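Local coordinates for protein L-asparaginase I (Vibrio cholerae, PDB 2OCD) that probably hydrolyses L-asparagine to L-aspartate and ammonium, as a homotetrameric cytoplasmic asparaginase of the type I family, at residues Pro44-Phe49 with Asn134-Ala139; Glu106-Pro111 with Gly201-Asn206; Asn141-Glu146 with Val193-Lys198. All coordinates share one frame; numbering follows the deposited sequence.

Contact 1: residues Pro44-Phe49 with Asn134-Ala139; sequences PEMPLF and NALHVA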
# COMPACT_ATOMS: atom_id res chain seq x y z
N PRO B 44 3.98 -23.64 -27.45
CA PRO B 44 4.37 -24.91 -26.82
C PRO B 44 4.24 -24.90 -25.31
O PRO B 44 3.91 -25.91 -24.70
CB PRO B 44 5.84 -25.06 -27.24
CG PRO B 44 5.90 -24.37 -28.55
CD PRO B 44 5.03 -23.16 -28.36
N GLU B 45 4.50 -23.77 -24.70
CA GLU B 45 4.54 -23.71 -23.26
C GLU B 45 3.16 -23.37 -22.70
O GLU B 45 3.01 -23.22 -21.51
CB GLU B 45 5.60 -22.72 -22.79
CG GLU B 45 5.62 -21.38 -23.55
CD GLU B 45 6.51 -21.38 -24.82
OE1 GLU B 45 7.74 -21.54 -24.73
OE2 GLU B 45 5.99 -21.19 -25.94
N MSE B 46 2.16 -23.25 -23.56
CA MSE B 46 0.77 -23.13 -23.13
C MSE B 46 0.19 -24.53 -23.21
O MSE B 46 0.69 -25.34 -23.97
CB MSE B 46 -0.03 -22.16 -24.01
CG MSE B 46 0.25 -20.67 -23.71
SE MSE B 46 -0.35 -20.03 -21.89
CE MSE B 46 -2.32 -20.05 -22.07
N PRO B 47 -0.87 -24.83 -22.42
CA PRO B 47 -1.56 -26.09 -22.58
C PRO B 47 -2.54 -26.02 -23.75
O PRO B 47 -3.02 -24.94 -24.12
CB PRO B 47 -2.35 -26.22 -21.28
CG PRO B 47 -2.67 -24.81 -20.95
CD PRO B 47 -1.49 -23.98 -21.38
N LEU B 48 -2.82 -27.18 -24.35
CA LEU B 48 -3.96 -27.29 -25.26
C LEU B 48 -5.23 -26.82 -24.51
O LEU B 48 -5.29 -26.85 -23.29
CB LEU B 48 -4.14 -28.75 -25.72
CG LEU B 48 -3.08 -29.36 -26.65
CD1 LEU B 48 -3.46 -30.80 -26.99
CD2 LEU B 48 -2.95 -28.56 -27.91
N PHE B 49 -6.24 -26.39 -25.25
CA PHE B 49 -7.50 -26.02 -24.66
C PHE B 49 -8.67 -26.24 -25.65
O PHE B 49 -8.53 -26.00 -26.84
CB PHE B 49 -7.46 -24.57 -24.16
CG PHE B 49 -7.37 -23.55 -25.27
CD1 PHE B 49 -6.16 -22.98 -25.60
CD2 PHE B 49 -8.51 -23.14 -25.95
CE1 PHE B 49 -6.06 -22.02 -26.63
CE2 PHE B 49 -8.45 -22.20 -26.99
CZ PHE B 49 -7.22 -21.64 -27.34
N ASN B 134 -3.18 -16.37 -17.89
CA ASN B 134 -2.59 -16.93 -16.68
C ASN B 134 -3.44 -18.00 -15.99
O ASN B 134 -2.89 -18.87 -15.29
CB ASN B 134 -2.27 -15.82 -15.69
CG ASN B 134 -1.08 -14.95 -16.09
OD1 ASN B 134 -0.33 -15.29 -17.03
ND2 ASN B 134 -0.91 -13.81 -15.39
N ALA B 135 -4.77 -17.91 -16.12
CA ALA B 135 -5.66 -18.92 -15.57
C ALA B 135 -5.29 -20.21 -16.23
O ALA B 135 -5.12 -21.24 -15.56
CB ALA B 135 -7.14 -18.63 -15.85
N LEU B 136 -5.15 -20.15 -17.56
CA LEU B 136 -4.71 -21.31 -18.29
C LEU B 136 -3.32 -21.77 -17.83
O LEU B 136 -3.14 -22.94 -17.53
CB LEU B 136 -4.77 -21.07 -19.80
CG LEU B 136 -6.17 -21.21 -20.44
CD1 LEU B 136 -6.14 -20.92 -21.98
CD2 LEU B 136 -6.83 -22.58 -20.17
N HIS B 137 -2.36 -20.86 -17.77
CA HIS B 137 -1.02 -21.23 -17.37
C HIS B 137 -0.99 -21.83 -15.95
O HIS B 137 -0.28 -22.82 -15.69
CB HIS B 137 -0.07 -20.02 -17.48
CG HIS B 137 1.33 -20.28 -17.01
ND1 HIS B 137 2.14 -21.25 -17.57
CD2 HIS B 137 2.08 -19.67 -16.06
CE1 HIS B 137 3.32 -21.23 -16.98
NE2 HIS B 137 3.32 -20.27 -16.07
N VAL B 138 -1.78 -21.25 -15.04
CA VAL B 138 -1.80 -21.64 -13.61
C VAL B 138 -2.47 -23.00 -13.41
O VAL B 138 -1.97 -23.84 -12.66
CB VAL B 138 -2.47 -20.53 -12.77
CG1 VAL B 138 -2.85 -21.01 -11.43
CG2 VAL B 138 -1.53 -19.37 -12.62
N ALA B 139 -3.58 -23.22 -14.08
CA ALA B 139 -4.21 -24.54 -14.21
C ALA B 139 -3.26 -25.66 -14.63
O ALA B 139 -3.36 -26.74 -14.12
CB ALA B 139 -5.35 -24.46 -15.22
O HOH W 1 1.68 -23.14 -19.39

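Contact 2: residues Glu106-Pro111 with Gly201-Asn206; sequences ENLGKP and GEFKVN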
# COMPACT_ATOMS: atom_id res chain seq x y z
N GLU B 106 -16.89 -32.64 -4.51
CA GLU B 106 -16.43 -33.43 -3.42
C GLU B 106 -15.24 -34.27 -3.91
O GLU B 106 -15.34 -34.97 -4.92
CB GLU B 106 -17.61 -34.25 -2.93
CG GLU B 106 -17.30 -35.56 -2.31
CD GLU B 106 -18.36 -35.93 -1.26
OE1 GLU B 106 -18.37 -35.24 -0.20
OE2 GLU B 106 -19.17 -36.87 -1.50
N ASN B 107 -14.11 -34.15 -3.21
CA ASN B 107 -12.86 -34.81 -3.59
C ASN B 107 -12.37 -34.38 -4.95
O ASN B 107 -11.95 -35.20 -5.76
CB ASN B 107 -12.98 -36.34 -3.52
CG ASN B 107 -13.47 -36.83 -2.16
OD1 ASN B 107 -13.18 -36.23 -1.11
ND2 ASN B 107 -14.25 -37.89 -2.18
N LEU B 108 -12.43 -33.08 -5.21
CA LEU B 108 -11.88 -32.50 -6.44
C LEU B 108 -10.37 -32.76 -6.48
O LEU B 108 -9.64 -32.40 -5.53
CB LEU B 108 -12.14 -31.00 -6.43
CG LEU B 108 -11.89 -30.22 -7.69
CD1 LEU B 108 -12.93 -30.67 -8.71
CD2 LEU B 108 -11.91 -28.70 -7.36
N GLY B 109 -9.93 -33.44 -7.54
CA GLY B 109 -8.50 -33.72 -7.80
C GLY B 109 -7.97 -33.00 -9.05
O GLY B 109 -7.00 -33.46 -9.65
N LYS B 110 -8.59 -31.87 -9.41
CA LYS B 110 -8.25 -31.12 -10.62
C LYS B 110 -8.59 -29.63 -10.43
O LYS B 110 -9.59 -29.30 -9.80
CB LYS B 110 -8.99 -31.71 -11.86
CG LYS B 110 -8.48 -33.14 -12.35
CD LYS B 110 -9.11 -33.62 -13.65
CE LYS B 110 -8.89 -35.09 -13.88
NZ LYS B 110 -8.59 -35.41 -15.31
N PRO B 111 -7.75 -28.72 -10.94
CA PRO B 111 -8.00 -27.29 -10.75
C PRO B 111 -9.24 -26.83 -11.45
O PRO B 111 -9.46 -27.26 -12.57
CB PRO B 111 -6.82 -26.60 -11.42
CG PRO B 111 -5.79 -27.61 -11.49
CD PRO B 111 -6.51 -28.94 -11.68
N GLY B 201 -10.77 -39.76 -1.94
CA GLY B 201 -12.01 -40.43 -2.35
C GLY B 201 -12.29 -40.08 -3.77
O GLY B 201 -11.66 -39.20 -4.33
N GLU B 202 -13.25 -40.75 -4.38
CA GLU B 202 -13.53 -40.49 -5.79
C GLU B 202 -14.23 -39.16 -5.98
O GLU B 202 -15.05 -38.76 -5.15
CB GLU B 202 -14.34 -41.65 -6.39
CG GLU B 202 -13.44 -42.73 -6.99
CD GLU B 202 -14.15 -44.07 -7.17
OE1 GLU B 202 -13.44 -45.11 -7.29
OE2 GLU B 202 -15.41 -44.08 -7.17
N PHE B 203 -13.91 -38.46 -7.07
CA PHE B 203 -14.56 -37.20 -7.36
C PHE B 203 -16.03 -37.44 -7.57
O PHE B 203 -16.41 -38.38 -8.26
CB PHE B 203 -13.99 -36.53 -8.62
CG PHE B 203 -14.85 -35.38 -9.17
CD1 PHE B 203 -14.81 -34.12 -8.60
CD2 PHE B 203 -15.70 -35.57 -10.27
CE1 PHE B 203 -15.57 -33.09 -9.13
CE2 PHE B 203 -16.48 -34.52 -10.78
CZ PHE B 203 -16.41 -33.29 -10.21
N LYS B 204 -16.85 -36.56 -7.01
CA LYS B 204 -18.27 -36.58 -7.24
C LYS B 204 -18.88 -35.17 -7.18
O LYS B 204 -18.40 -34.33 -6.44
CB LYS B 204 -18.89 -37.45 -6.18
CG LYS B 204 -20.32 -37.77 -6.43
CD LYS B 204 -21.19 -37.41 -5.20
CE LYS B 204 -20.89 -38.28 -3.97
NZ LYS B 204 -21.83 -37.96 -2.83
N VAL B 205 -19.95 -34.95 -7.94
CA VAL B 205 -20.77 -33.74 -7.83
C VAL B 205 -22.07 -33.96 -7.07
O VAL B 205 -22.90 -34.77 -7.46
CB VAL B 205 -21.14 -33.19 -9.20
CG1 VAL B 205 -22.11 -31.98 -9.03
CG2 VAL B 205 -19.86 -32.83 -9.99
N ASN B 206 -22.27 -33.16 -6.00
CA ASN B 206 -23.45 -33.25 -5.14
C ASN B 206 -24.49 -32.18 -5.56
O ASN B 206 -24.13 -31.05 -5.80
CB ASN B 206 -23.04 -33.01 -3.66
CG ASN B 206 -22.24 -34.22 -3.02
OD1 ASN B 206 -22.51 -35.42 -3.25
ND2 ASN B 206 -21.29 -33.85 -2.15

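Contact 3: residues Asn141-Glu146 with Val193-Lys198; sequences NYPINE and VKVDEK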
# COMPACT_ATOMS: atom_id res chain seq x y z
N ASN B 141 0.38 -25.41 -15.12
CA ASN B 141 1.72 -25.48 -14.52
C ASN B 141 1.75 -25.36 -13.00
O ASN B 141 2.80 -25.56 -12.38
CB ASN B 141 2.63 -24.45 -15.18
CG ASN B 141 2.88 -24.77 -16.68
OD1 ASN B 141 1.95 -25.08 -17.43
ND2 ASN B 141 4.13 -24.71 -17.08
N TYR B 142 0.61 -25.03 -12.40
CA TYR B 142 0.53 -24.86 -10.97
C TYR B 142 -0.81 -25.28 -10.46
O TYR B 142 -1.46 -24.50 -9.81
CB TYR B 142 0.75 -23.38 -10.57
CG TYR B 142 2.07 -22.81 -11.01
CD1 TYR B 142 2.24 -22.33 -12.31
CD2 TYR B 142 3.15 -22.75 -10.15
CE1 TYR B 142 3.46 -21.81 -12.73
CE2 TYR B 142 4.36 -22.24 -10.58
CZ TYR B 142 4.49 -21.77 -11.87
OH TYR B 142 5.70 -21.26 -12.31
N PRO B 143 -1.22 -26.53 -10.72
CA PRO B 143 -2.60 -26.94 -10.43
C PRO B 143 -2.88 -26.97 -8.95
O PRO B 143 -2.18 -27.65 -8.18
CB PRO B 143 -2.70 -28.35 -11.04
CG PRO B 143 -1.33 -28.87 -11.13
CD PRO B 143 -0.42 -27.66 -11.26
N ILE B 144 -3.89 -26.22 -8.54
CA ILE B 144 -4.37 -26.28 -7.17
C ILE B 144 -5.72 -26.93 -7.24
O ILE B 144 -6.58 -26.41 -7.91
CB ILE B 144 -4.59 -24.88 -6.57
CG1 ILE B 144 -3.36 -23.96 -6.82
CG2 ILE B 144 -4.99 -24.98 -5.07
CD1 ILE B 144 -2.11 -24.58 -6.52
N ASN B 145 -5.94 -28.02 -6.51
CA ASN B 145 -7.13 -28.86 -6.70
C ASN B 145 -8.30 -28.38 -5.86
O ASN B 145 -8.79 -29.11 -5.00
CB ASN B 145 -6.86 -30.35 -6.40
CG ASN B 145 -5.75 -30.96 -7.27
OD1 ASN B 145 -4.97 -31.80 -6.81
ND2 ASN B 145 -5.70 -30.56 -8.55
N GLU B 146 -8.71 -27.15 -6.12
CA GLU B 146 -9.83 -26.53 -5.46
C GLU B 146 -10.50 -25.63 -6.48
O GLU B 146 -9.99 -25.41 -7.60
CB GLU B 146 -9.43 -25.62 -4.28
CG GLU B 146 -8.16 -25.87 -3.46
CD GLU B 146 -8.08 -24.90 -2.21
OE1 GLU B 146 -9.09 -24.20 -1.94
OE2 GLU B 146 -7.02 -24.84 -1.49
N VAL B 193 0.23 -23.82 1.12
CA VAL B 193 -0.64 -24.05 -0.02
C VAL B 193 0.12 -25.00 -0.91
O VAL B 193 1.21 -24.65 -1.37
CB VAL B 193 -0.90 -22.78 -0.83
CG1 VAL B 193 -1.28 -23.08 -2.30
CG2 VAL B 193 -1.99 -21.97 -0.16
N LYS B 194 -0.45 -26.19 -1.17
CA LYS B 194 0.22 -27.26 -1.92
C LYS B 194 -0.22 -27.36 -3.40
O LYS B 194 -1.41 -27.31 -3.67
CB LYS B 194 -0.03 -28.61 -1.23
CG LYS B 194 0.48 -28.75 0.22
CD LYS B 194 2.00 -28.78 0.32
CE LYS B 194 2.50 -28.57 1.77
NZ LYS B 194 2.28 -27.17 2.29
N VAL B 195 0.73 -27.53 -4.32
CA VAL B 195 0.44 -27.86 -5.71
C VAL B 195 0.08 -29.34 -5.83
O VAL B 195 0.86 -30.19 -5.46
CB VAL B 195 1.63 -27.52 -6.70
CG1 VAL B 195 1.27 -27.83 -8.16
CG2 VAL B 195 2.05 -26.05 -6.59
N ASP B 196 -1.11 -29.64 -6.33
CA ASP B 196 -1.54 -31.01 -6.69
C ASP B 196 -1.75 -31.97 -5.52
O ASP B 196 -1.33 -33.10 -5.54
CB ASP B 196 -0.60 -31.65 -7.74
CG ASP B 196 -1.33 -32.63 -8.69
OD1 ASP B 196 -2.38 -33.22 -8.31
OD2 ASP B 196 -0.85 -32.81 -9.83
N GLU B 197 -2.45 -31.49 -4.50
CA GLU B 197 -2.78 -32.33 -3.36
C GLU B 197 -3.94 -33.23 -3.81
O GLU B 197 -5.04 -32.74 -4.10
CB GLU B 197 -3.12 -31.48 -2.09
CG GLU B 197 -4.00 -32.22 -0.99
CD GLU B 197 -3.65 -31.86 0.48
OE1 GLU B 197 -3.23 -30.70 0.73
OE2 GLU B 197 -3.82 -32.74 1.38
N LYS B 198 -3.67 -34.53 -3.89
CA LYS B 198 -4.68 -35.53 -4.25
C LYS B 198 -5.72 -35.65 -3.14
O LYS B 198 -5.39 -35.54 -1.96
CB LYS B 198 -4.03 -36.88 -4.54
CG LYS B 198 -3.10 -36.81 -5.73
CD LYS B 198 -2.49 -38.18 -6.10
CE LYS B 198 -1.42 -38.70 -5.07
NZ LYS B 198 -1.91 -39.77 -4.11
O HOH W 2 -3.92 -29.00 -4.40

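Contact 1: residues Pro44-Phe49 with Asn134-Ala139
Met46, Pro47 and Phe49 close over Leu136 where helix 127-141 lies over the large mixed sheet of the N-terminal asparaginase domain, next to the loop that leads into its outermost strand 48-58, a packing of helix on sheet within an alpha/beta fold. The first segment is that loop with the start of the strand, and the second is one stretch of the helix.

Apolar packing does most of the work. Met46 is a selenomethionine whose CG stands anti to the carbonyl carbon (chi1 -77°), and its chain then bends at both further torsions, which turns the CE methyl onto the helix. There CE lies 3.5 Å from Leu136 CB and 3.9 Å from Leu136 CD1, with the two side chains crossing at about a right angle. Phe49 meets the far end of the same leucine: its ring atom CD1 is 4.2 Å from Leu136 CD1, again with the side chains nearly perpendicular. Pro47 comes in from the backbone side, its CG 3.9 Å from Leu136 O. Ile6 of strand 5-12 touches both Pro47 and Leu136, joining loop, helix and strand; Ile8 of the same strand packs on Phe49.

Polar contact is confined to the end of the loop next to His137, and no direct hydrogen bond links the segments. Leu124 of a second subunit packs on Glu45 and Arg125 of that subunit on His137, placing this end by a subunit interface. A single water spans the gap, donating to Glu45 O at 2.5 Å and lying in the plane of the His137 imidazole, 2.7 Å from ND1.

Contact 2: residues Glu106-Pro111 with Gly201-Asn206
Glu106 holds CG anti to its backbone N (chi1 151°) and runs on extended, while Lys204, also with CG anti to N (chi1 -170°), bends at the next two torsions; both leave the same side of the paired strands and lie side by side, pointing the same way. Their charged ends form a salt bridge, Glu106 OE2 to Lys204 NZ at 3.2 Å, though as a hydrogen bond it is weak. The firmer partner of NZ is Asn206 OD1, 2.7 Å away and approached in the carbonyl plane. The Asn206 amide stands almost perpendicular to the Glu106 carboxylate, the planes 85° apart.

Beneath these side chains the backbones make an antiparallel hydrogen-bonded pair: Glu106 N to Lys204 O and Lys204 N to Glu106 O, both 3.0 Å. Glu106 O also receives a CA-H...O contact from Phe203 CA at 3.4 Å. Beyond the pair, Asn107 turns its amide back to the other segment, ND2 giving a straight bond of 3.2 Å to Glu202 O; that oxygen lies close to the amide plane, whereas the donor sits above the plane of the Glu202 carbonyl. Leu108 and Phe203 run alongside each other, with Leu108 CD1 3.6 Å from Phe203 ring atom CE1.

The result is a small two-stranded antiparallel sheet, 105-106 with 204-205, at the surface of the protein. Tyr79 stacks on the Phe203 ring, and Val205 packs on Ala72 and Ala76 of helix 65-78. Strand 105-106 directly follows helix 94-104, and the chain then leads through Pro111 into strand 112-115 of the large sheet.

Contact 3: residues Asn141-Glu146 with Val193-Lys198
Asn145 sits at the centre of an inverse gamma turn, and its backbone N is tied to the facing loop through a water rather than directly. That water accepts from Asn145 N at 3.1 Å and from Glu197 N at 2.9 Å and donates to Lys194 O, so three backbone groups from two irregular segments share one bridge.

A direct hydrogen bond runs from Asp196 N to Pro143 O at 2.9 Å. The donor lies nearly along the C=O axis, but the hydrogen bond is bent, the N-H...O angle being 131°. Asp196 has positive phi and psi (70°/47°), which turns the chain just where this N-H is given. Beside the bond Val195 packs its CG1 branch, anti to the backbone N, against the proline: Pro143 CD and Pro143 O are each 3.5 Å from Val195 CG1. Ile144 CD1 touches more loosely, 4.0 Å from Lys194 O.

Both loops lie at the protein surface. The first connects helix 127-141 to strand 147-151 of the large sheet, with Pro143 and Asn145 resting on Pro111; the second follows strand 187-189, whose Leu189 touches Val195 and whose Ile187 meets Tyr142.

How the contacts relate
Contact 1 is the buried one, whereas contacts 2 and 3 lie at the surface. Its grip is apolar, a helix against the loop entering the edge strand, with water at one end; contact 2 relies on strand pairing and charge, and contact 3, between two irregular loops, on a backbone hydrogen bond, proline–valine packing and a bridging water. Contacts 1 and 3 share helix 127-141, the latter taking its end and the loop beyond, and His137 NE2 lies 3.7 Å from Tyr142 CE1. Contacts 2 and 3, centres about 13 Å apart, meet through Pro111 and Pro143. The chain between 193-198 and 201-206 is short, so one connection after strand 187-189 serves both surface contacts.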